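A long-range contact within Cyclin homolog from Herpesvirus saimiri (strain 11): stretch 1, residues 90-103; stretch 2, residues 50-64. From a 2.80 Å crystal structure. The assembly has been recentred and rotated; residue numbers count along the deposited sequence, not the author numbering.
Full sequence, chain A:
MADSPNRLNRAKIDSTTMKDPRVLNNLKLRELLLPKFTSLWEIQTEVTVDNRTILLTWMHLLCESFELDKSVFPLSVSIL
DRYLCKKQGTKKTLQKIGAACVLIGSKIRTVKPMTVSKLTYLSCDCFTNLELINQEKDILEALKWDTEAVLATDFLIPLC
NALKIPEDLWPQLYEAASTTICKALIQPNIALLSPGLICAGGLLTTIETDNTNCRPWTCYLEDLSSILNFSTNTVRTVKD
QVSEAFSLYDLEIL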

ATOM      1  N   THR A  90      -2.484   9.911  29.719  1.00 74.58           N
ATOM      2  CA  THR A  90      -2.697   9.666  31.140  1.00 74.35           C
ATOM      3  C   THR A  90      -3.048   8.196  31.348  1.00 74.16           C
ATOM      4  O   THR A  90      -3.720   7.595  30.512  1.00 74.06           O
ATOM      5  CB  THR A  90      -3.805  10.603  31.740  1.00 74.43           C
ATOM      6  OG1 THR A  90      -5.103  10.013  31.601  1.00 74.31           O
ATOM      7  CG2 THR A  90      -3.920  11.927  30.970  1.00 74.61           C
ATOM      8  N   LYS A  91      -2.594   7.625  32.463  1.00 74.01           N
ATOM      9  CA  LYS A  91      -2.879   6.221  32.815  1.00 73.60           C
ATOM     10  C   LYS A  91      -4.355   5.862  32.665  1.00 72.95           C
ATOM     11  O   LYS A  91      -4.681   4.769  32.215  1.00 72.74           O
ATOM     12  CB  LYS A  91      -2.396   5.895  34.241  1.00 73.54           C
ATOM     13  CG  LYS A  91      -0.880   5.687  34.358  1.00 74.03           C
ATOM     14  CD  LYS A  91      -0.458   5.332  35.781  1.00 74.02           C
ATOM     15  CE  LYS A  91       1.064   5.304  35.928  1.00 75.08           C
ATOM     16  NZ  LYS A  91       1.478   5.442  37.368  1.00 76.04           N
ATOM     17  N   LYS A  92      -5.231   6.799  33.021  1.00 72.41           N
ATOM     18  CA  LYS A  92      -6.678   6.595  32.973  1.00 71.82           C
ATOM     19  C   LYS A  92      -7.276   6.789  31.573  1.00 71.36           C
ATOM     20  O   LYS A  92      -8.498   6.768  31.406  1.00 71.30           O
ATOM     21  CB  LYS A  92      -7.380   7.503  34.005  1.00 71.88           C
ATOM     22  N   THR A  93      -6.418   6.975  30.575  1.00 70.92           N
ATOM     23  CA  THR A  93      -6.863   7.099  29.184  1.00 70.71           C
ATOM     24  C   THR A  93      -5.997   6.294  28.178  1.00 70.37           C
ATOM     25  O   THR A  93      -6.283   6.253  26.975  1.00 70.15           O
ATOM     26  CB  THR A  93      -7.009   8.613  28.789  1.00 70.75           C
ATOM     27  OG1 THR A  93      -7.639   8.721  27.508  1.00 71.62           O
ATOM     28  CG2 THR A  93      -5.653   9.303  28.571  1.00 70.36           C
ATOM     29  N   LEU A  94      -4.958   5.641  28.693  1.00 70.12           N
ATOM     30  CA  LEU A  94      -3.999   4.905  27.885  1.00 70.17           C
ATOM     31  C   LEU A  94      -4.676   3.855  27.043  1.00 70.31           C
ATOM     32  O   LEU A  94      -4.309   3.650  25.889  1.00 71.06           O
ATOM     33  CB  LEU A  94      -2.975   4.213  28.772  1.00 70.20           C
ATOM     34  CG  LEU A  94      -1.486   4.342  28.450  1.00 70.44           C
ATOM     35  CD1 LEU A  94      -0.729   3.308  29.259  1.00 70.29           C
ATOM     36  CD2 LEU A  94      -1.153   4.215  26.978  1.00 70.05           C
ATOM     37  N   GLN A  95      -5.668   3.195  27.619  1.00 70.18           N
ATOM     38  CA  GLN A  95      -6.382   2.139  26.926  1.00 70.24           C
ATOM     39  C   GLN A  95      -7.131   2.663  25.705  1.00 69.99           C
ATOM     40  O   GLN A  95      -7.127   2.027  24.652  1.00 69.80           O
ATOM     41  CB  GLN A  95      -7.329   1.418  27.884  1.00 70.46           C
ATOM     42  CG  GLN A  95      -7.862   0.111  27.329  1.00 71.95           C
ATOM     43  CD  GLN A  95      -8.491  -0.789  28.372  1.00 73.80           C
ATOM     44  OE1 GLN A  95      -8.654  -1.984  28.124  1.00 75.70           O
ATOM     45  NE2 GLN A  95      -8.855  -0.230  29.527  1.00 73.17           N
ATOM     46  N   LYS A  96      -7.761   3.826  25.848  1.00 69.96           N
ATOM     47  CA  LYS A  96      -8.461   4.476  24.745  1.00 69.90           C
ATOM     48  C   LYS A  96      -7.496   4.767  23.602  1.00 70.11           C
ATOM     49  O   LYS A  96      -7.823   4.583  22.431  1.00 70.04           O
ATOM     50  CB  LYS A  96      -9.106   5.770  25.227  1.00 69.78           C
ATOM     51  CG  LYS A  96     -10.148   6.349  24.296  1.00 69.72           C
ATOM     52  CD  LYS A  96     -11.154   7.193  25.068  1.00 70.69           C
ATOM     53  CE  LYS A  96     -10.616   8.567  25.434  1.00 70.92           C
ATOM     54  NZ  LYS A  96     -10.868   9.544  24.347  1.00 72.59           N
ATOM     55  N   ILE A  97      -6.292   5.205  23.950  1.00 70.44           N
ATOM     56  CA  ILE A  97      -5.304   5.547  22.933  1.00 70.66           C
ATOM     57  C   ILE A  97      -4.945   4.305  22.137  1.00 70.72           C
ATOM     58  O   ILE A  97      -5.037   4.303  20.903  1.00 70.93           O
ATOM     59  CB  ILE A  97      -4.042   6.198  23.569  1.00 70.70           C
ATOM     60  CG1 ILE A  97      -4.412   7.547  24.215  1.00 70.78           C
ATOM     61  CG2 ILE A  97      -2.954   6.376  22.511  1.00 70.00           C
ATOM     62  CD1 ILE A  97      -3.329   8.175  25.094  1.00 70.57           C
ATOM     63  N   GLY A  98      -4.562   3.251  22.860  1.00 70.55           N
ATOM     64  CA  GLY A  98      -4.107   2.010  22.254  1.00 70.31           C
ATOM     65  C   GLY A  98      -5.213   1.343  21.469  1.00 70.08           C
ATOM     66  O   GLY A  98      -4.959   0.654  20.478  1.00 70.23           O
ATOM     67  N   ALA A  99      -6.445   1.541  21.928  1.00 69.82           N
ATOM     68  CA  ALA A  99      -7.612   1.033  21.229  1.00 69.29           C
ATOM     69  C   ALA A  99      -7.717   1.709  19.876  1.00 68.76           C
ATOM     70  O   ALA A  99      -7.959   1.042  18.888  1.00 69.21           O
ATOM     71  CB  ALA A  99      -8.881   1.258  22.041  1.00 69.37           C
ATOM     72  N   ALA A 100      -7.514   3.021  19.825  1.00 68.13           N
ATOM     73  CA  ALA A 100      -7.667   3.750  18.568  1.00 67.47           C
ATOM     74  C   ALA A 100      -6.494   3.573  17.606  1.00 67.24           C
ATOM     75  O   ALA A 100      -6.626   3.848  16.408  1.00 67.31           O
ATOM     76  CB  ALA A 100      -7.935   5.201  18.827  1.00 67.54           C
ATOM     77  N   CYS A 101      -5.356   3.113  18.120  1.00 66.80           N
ATOM     78  CA  CYS A 101      -4.234   2.751  17.262  1.00 66.88           C
ATOM     79  C   CYS A 101      -4.534   1.474  16.488  1.00 66.58           C
ATOM     80  O   CYS A 101      -4.415   1.452  15.262  1.00 67.33           O
ATOM     81  CB  CYS A 101      -2.952   2.627  18.064  1.00 66.79           C
ATOM     82  SG  CYS A 101      -2.574   4.175  18.918  1.00 70.24           S
ATOM     83  N   VAL A 102      -4.958   0.426  17.183  1.00 65.94           N
ATOM     84  CA  VAL A 102      -5.410  -0.803  16.528  1.00 65.10           C
ATOM     85  C   VAL A 102      -6.523  -0.509  15.524  1.00 64.92           C
ATOM     86  O   VAL A 102      -6.576  -1.123  14.462  1.00 64.89           O
ATOM     87  CB  VAL A 102      -5.890  -1.853  17.558  1.00 64.80           C
ATOM     88  CG1 VAL A 102      -6.614  -3.000  16.885  1.00 63.89           C
ATOM     89  CG2 VAL A 102      -4.715  -2.380  18.338  1.00 65.10           C
ATOM     90  N   LEU A 103      -7.412   0.428  15.853  1.00 64.78           N
ATOM     91  CA  LEU A 103      -8.473   0.784  14.923  1.00 64.79           C
ATOM     92  C   LEU A 103      -7.847   1.332  13.637  1.00 65.28           C
ATOM     93  O   LEU A 103      -8.117   0.805  12.552  1.00 65.62           O
ATOM     94  CB  LEU A 103      -9.498   1.758  15.526  1.00 64.69           C
ATOM     95  CG  LEU A 103     -10.696   2.130  14.625  1.00 64.20           C
ATOM     96  CD1 LEU A 103     -11.594   0.945  14.350  1.00 63.89           C
ATOM     97  CD2 LEU A 103     -11.526   3.237  15.224  1.00 64.01           C
TER
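Stretch 2 (50-64) DNRTILLTWMHLLCE

The most telling feature of this contact is a residue without a side chain: Gly98 lies in the middle of a helix, at a point where a CB would point toward the neighbouring helix. An ideally placed CB there would come within 2.6 Å of Leu55 CD1, a clash, and within 3.1 Å of Met59 SD. The vacancy is used. Leu55 CD1 settles 4.1 Å from Gly98 CA, and Met59 CE reaches to 3.7 Å from Gly98 O, so that side chains of one helix pack directly on the backbone of the other. The general principle is familiar: a glycine facing a partner helix provides a shallow seat for larger apolar groups.

Stretch 2 is helical throughout, from residue 50 to 64, and belongs to a helix that extends beyond both ends of the segment. In stretch 1 the helix runs from 94 to 103 and continues onward. The two run in broadly the same direction, with 37° between their N-to-C directions, a signed crossing angle of -37° and a closest axial approach of 10.1 Å. Measured between CA atoms, the register pairs Lys91 with Asn51, Gln95 with Leu55 and Gly98 with Met59, with the Gln95 CA to Leu55 CA distance, 6.7 Å, slightly shorter than the 6.8 Å from Gly98 CA to Met59 CA.

Asn51, Leu55, Trp58, Met59 and Leu62 all direct their CA-to-CB bonds toward stretch 1, as expected when one face of a helix is presented to a partner. At the beginning of the contact, Asn51 ND2 approaches Lys91 CG at 3.4 Å, while Asn51 CB lies 3.5 Å from Leu94 CD1. Next comes a tight apolar pair, Leu94 CD2 against Leu55 CD2 at 3.3 Å.

Trp58, with chi1 in t, is approached in two different ways. Gln95 lies over a face of its ring, where Gln95 CG makes a CH-pi contact 4.2 Å from the centroid of the Trp58 six-membered ring; Ala99 CB instead meets the ring edge, 4.2 Å from Trp58 CH2. Farther along, the methyl of Met59 is shared: Met59 CE is 3.8 Å from Val102 CG2 and 4.2 Å from Cys101 CB. Val102 CG2 also lies 4.5 Å from Cys63 SG, a looser contact toward the end of the segment.

No hydrogen bond crosses between the stretches. The two stretches bury 572 Å², summed over both sides, mostly through van der Waals contact, to which the polar residues Asn51 and Gln95 and the aliphatic part of Lys91 also contribute, while each helix maintains its own backbone hydrogen bonds.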

ATOM      1  N   ASP A  50       6.550   0.508  31.874  1.00 73.51           N
ATOM      2  CA  ASP A  50       5.809  -0.614  32.442  1.00 73.31           C
ATOM      3  C   ASP A  50       4.365  -0.604  31.944  1.00 72.54           C
ATOM      4  O   ASP A  50       3.852  -1.650  31.573  1.00 72.92           O
ATOM      5  CB  ASP A  50       5.853  -0.618  33.972  1.00 73.50           C
ATOM      6  CG  ASP A  50       7.275  -0.564  34.528  1.00 75.16           C
ATOM      7  OD1 ASP A  50       7.430  -0.657  35.777  1.00 78.64           O
ATOM      8  OD2 ASP A  50       8.296  -0.418  33.816  1.00 76.12           O
ATOM      9  N   ASN A  51       3.723   0.568  31.912  1.00 71.50           N
ATOM     10  CA  ASN A  51       2.369   0.678  31.350  1.00 70.45           C
ATOM     11  C   ASN A  51       2.329   0.215  29.912  1.00 69.69           C
ATOM     12  O   ASN A  51       1.443  -0.534  29.528  1.00 69.51           O
ATOM     13  CB  ASN A  51       1.822   2.100  31.411  1.00 70.38           C
ATOM     14  CG  ASN A  51       1.903   2.697  32.784  1.00 70.76           C
ATOM     15  OD1 ASN A  51       2.976   3.093  33.237  1.00 71.43           O
ATOM     16  ND2 ASN A  51       0.763   2.793  33.452  1.00 70.91           N
ATOM     17  N   ARG A  52       3.293   0.667  29.119  1.00 69.05           N
ATOM     18  CA  ARG A  52       3.376   0.256  27.726  1.00 68.57           C
ATOM     19  C   ARG A  52       3.255  -1.273  27.565  1.00 68.60           C
ATOM     20  O   ARG A  52       2.436  -1.747  26.765  1.00 68.46           O
ATOM     21  CB  ARG A  52       4.664   0.776  27.091  1.00 68.55           C
ATOM     22  CG  ARG A  52       4.723   0.640  25.572  1.00 68.45           C
ATOM     23  CD  ARG A  52       6.007   1.166  24.984  1.00 67.88           C
ATOM     24  NE  ARG A  52       6.153   0.872  23.562  1.00 65.79           N
ATOM     25  CZ  ARG A  52       6.930  -0.082  23.060  1.00 65.22           C
ATOM     26  NH1 ARG A  52       7.626  -0.874  23.865  1.00 64.36           N
ATOM     27  NH2 ARG A  52       7.002  -0.249  21.742  1.00 64.92           N
ATOM     28  N   THR A  53       4.034  -2.034  28.341  1.00 68.09           N
ATOM     29  CA  THR A  53       4.064  -3.497  28.198  1.00 67.94           C
ATOM     30  C   THR A  53       2.704  -4.190  28.403  1.00 67.55           C
ATOM     31  O   THR A  53       2.376  -5.146  27.689  1.00 67.54           O
ATOM     32  CB  THR A  53       5.117  -4.141  29.132  1.00 68.24           C
ATOM     33  OG1 THR A  53       6.314  -3.352  29.157  1.00 69.21           O
ATOM     34  CG2 THR A  53       5.582  -5.486  28.566  1.00 67.60           C
ATOM     35  N   ILE A  54       1.933  -3.725  29.385  1.00 66.88           N
ATOM     36  CA  ILE A  54       0.575  -4.226  29.602  1.00 66.30           C
ATOM     37  C   ILE A  54      -0.339  -3.892  28.388  1.00 66.71           C
ATOM     38  O   ILE A  54      -1.013  -4.769  27.841  1.00 66.56           O
ATOM     39  CB  ILE A  54       0.022  -3.688  30.952  1.00 65.79           C
ATOM     40  CG1 ILE A  54       0.796  -4.322  32.130  1.00 65.90           C
ATOM     41  CG2 ILE A  54      -1.442  -4.005  31.101  1.00 65.24           C
ATOM     42  CD1 ILE A  54       0.885  -3.481  33.405  1.00 62.80           C
ATOM     43  N   LEU A  55      -0.311  -2.637  27.943  1.00 66.73           N
ATOM     44  CA  LEU A  55      -1.195  -2.170  26.898  1.00 66.86           C
ATOM     45  C   LEU A  55      -0.905  -2.844  25.573  1.00 67.39           C
ATOM     46  O   LEU A  55      -1.822  -3.172  24.817  1.00 67.77           O
ATOM     47  CB  LEU A  55      -1.063  -0.671  26.747  1.00 66.64           C
ATOM     48  CG  LEU A  55      -1.725  -0.064  25.524  1.00 66.77           C
ATOM     49  CD1 LEU A  55      -3.232  -0.034  25.699  1.00 66.11           C
ATOM     50  CD2 LEU A  55      -1.148   1.338  25.305  1.00 67.76           C
ATOM     51  N   LEU A  56       0.374  -3.050  25.286  1.00 67.69           N
ATOM     52  CA  LEU A  56       0.755  -3.733  24.063  1.00 67.58           C
ATOM     53  C   LEU A  56       0.435  -5.223  24.138  1.00 67.90           C
ATOM     54  O   LEU A  56       0.185  -5.845  23.106  1.00 68.52           O
ATOM     55  CB  LEU A  56       2.226  -3.499  23.736  1.00 67.25           C
ATOM     56  CG  LEU A  56       2.618  -2.086  23.290  1.00 67.12           C
ATOM     57  CD1 LEU A  56       4.076  -2.093  22.851  1.00 64.92           C
ATOM     58  CD2 LEU A  56       1.720  -1.579  22.145  1.00 67.08           C
ATOM     59  N   THR A  57       0.430  -5.782  25.355  1.00 67.94           N
ATOM     60  CA  THR A  57      -0.004  -7.162  25.594  1.00 67.56           C
ATOM     61  C   THR A  57      -1.484  -7.302  25.278  1.00 67.58           C
ATOM     62  O   THR A  57      -1.903  -8.265  24.658  1.00 67.97           O
ATOM     63  CB  THR A  57       0.294  -7.579  27.036  1.00 67.42           C
ATOM     64  OG1 THR A  57       1.703  -7.772  27.185  1.00 68.07           O
ATOM     65  CG2 THR A  57      -0.253  -8.947  27.327  1.00 66.89           C
ATOM     66  N   TRP A  58      -2.276  -6.328  25.677  1.00 67.67           N
ATOM     67  CA  TRP A  58      -3.677  -6.341  25.334  1.00 68.02           C
ATOM     68  C   TRP A  58      -3.865  -6.105  23.828  1.00 68.40           C
ATOM     69  O   TRP A  58      -4.552  -6.880  23.158  1.00 68.92           O
ATOM     70  CB  TRP A  58      -4.403  -5.299  26.165  1.00 68.34           C
ATOM     71  CG  TRP A  58      -5.859  -5.162  25.889  1.00 68.66           C
ATOM     72  CD1 TRP A  58      -6.853  -6.043  26.223  1.00 69.29           C
ATOM     73  CD2 TRP A  58      -6.501  -4.057  25.264  1.00 68.11           C
ATOM     74  NE1 TRP A  58      -8.076  -5.553  25.830  1.00 68.87           N
ATOM     75  CE2 TRP A  58      -7.887  -4.334  25.235  1.00 69.11           C
ATOM     76  CE3 TRP A  58      -6.049  -2.851  24.722  1.00 68.14           C
ATOM     77  CZ2 TRP A  58      -8.816  -3.453  24.680  1.00 70.11           C
ATOM     78  CZ3 TRP A  58      -6.966  -1.979  24.161  1.00 68.84           C
ATOM     79  CH2 TRP A  58      -8.335  -2.280  24.145  1.00 69.59           C
ATOM     80  N   MET A  59      -3.253  -5.054  23.285  1.00 68.46           N
ATOM     81  CA  MET A  59      -3.361  -4.758  21.851  1.00 68.57           C
ATOM     82  C   MET A  59      -2.994  -6.000  20.998  1.00 68.14           C
ATOM     83  O   MET A  59      -3.680  -6.342  20.015  1.00 66.85           O
ATOM     84  CB  MET A  59      -2.472  -3.565  21.503  1.00 68.33           C
ATOM     85  CG  MET A  59      -2.880  -2.237  22.169  1.00 68.55           C
ATOM     86  SD  MET A  59      -1.710  -0.864  21.810  1.00 70.42           S
ATOM     87  CE  MET A  59      -1.669  -0.857  19.999  1.00 67.45           C
ATOM     88  N   HIS A  60      -1.924  -6.682  21.418  1.00 68.13           N
ATOM     89  CA  HIS A  60      -1.531  -7.947  20.817  1.00 68.36           C
ATOM     90  C   HIS A  60      -2.618  -9.020  20.899  1.00 68.45           C
ATOM     91  O   HIS A  60      -2.984  -9.625  19.879  1.00 68.56           O
ATOM     92  CB  HIS A  60      -0.241  -8.484  21.420  1.00 68.02           C
ATOM     93  CG  HIS A  60       0.232  -9.738  20.760  1.00 68.47           C
ATOM     94  ND1 HIS A  60       1.098  -9.733  19.688  1.00 67.42           N
ATOM     95  CD2 HIS A  60      -0.073 -11.038  20.992  1.00 69.88           C
ATOM     96  CE1 HIS A  60       1.322 -10.976  19.297  1.00 67.78           C
ATOM     97  NE2 HIS A  60       0.621 -11.786  20.071  1.00 70.74           N
ATOM     98  N   LEU A  61      -3.123  -9.266  22.106  1.00 68.42           N
ATOM     99  CA  LEU A  61      -4.157 -10.281  22.283  1.00 68.65           C
ATOM    100  C   LEU A  61      -5.290 -10.038  21.294  1.00 69.01           C
ATOM    101  O   LEU A  61      -5.776 -10.963  20.642  1.00 68.91           O
ATOM    102  CB  LEU A  61      -4.693 -10.287  23.711  1.00 67.80           C
ATOM    103  CG  LEU A  61      -5.597 -11.467  24.056  1.00 67.51           C
ATOM    104  CD1 LEU A  61      -4.844 -12.788  23.930  1.00 66.54           C
ATOM    105  CD2 LEU A  61      -6.164 -11.302  25.457  1.00 67.46           C
ATOM    106  N   LEU A  62      -5.671  -8.772  21.188  1.00 69.66           N
ATOM    107  CA  LEU A  62      -6.786  -8.332  20.396  1.00 70.62           C
ATOM    108  C   LEU A  62      -6.610  -8.719  18.913  1.00 71.81           C
ATOM    109  O   LEU A  62      -7.550  -9.263  18.290  1.00 72.54           O
ATOM    110  CB  LEU A  62      -6.906  -6.829  20.571  1.00 70.37           C
ATOM    111  CG  LEU A  62      -8.252  -6.127  20.607  1.00 70.38           C
ATOM    112  CD1 LEU A  62      -9.308  -6.939  21.281  1.00 70.04           C
ATOM    113  CD2 LEU A  62      -8.066  -4.807  21.336  1.00 71.38           C
ATOM    114  N   CYS A  63      -5.413  -8.471  18.367  1.00 72.10           N
ATOM    115  CA  CYS A  63      -5.089  -8.839  16.991  1.00 72.58           C
ATOM    116  C   CYS A  63      -5.020 -10.350  16.805  1.00 72.89           C
ATOM    117  O   CYS A  63      -5.553 -10.886  15.835  1.00 73.55           O
ATOM    118  CB  CYS A  63      -3.769  -8.219  16.568  1.00 72.67           C
ATOM    119  SG  CYS A  63      -3.731  -6.417  16.692  1.00 73.53           S
ATOM    120  N   GLU A  64      -4.365 -11.030  17.736  1.00 72.85           N
ATOM    121  CA  GLU A  64      -4.238 -12.483  17.713  1.00 73.33           C
ATOM    122  C   GLU A  64      -5.624 -13.113  17.775  1.00 72.67           C
ATOM    123  O   GLU A  64      -5.949 -13.987  16.978  1.00 73.08           O
ATOM    124  CB  GLU A  64      -3.404 -12.928  18.919  1.00 73.41           C
ATOM    125  CG  GLU A  64      -2.739 -14.294  18.859  1.00 74.47           C
ATOM    126  CD  GLU A  64      -2.035 -14.644  20.181  1.00 75.83           C
ATOM    127  OE1 GLU A  64      -2.688 -14.591  21.257  1.00 79.13           O
ATOM    128  OE2 GLU A  64      -0.817 -14.964  20.168  1.00 78.69           O
TER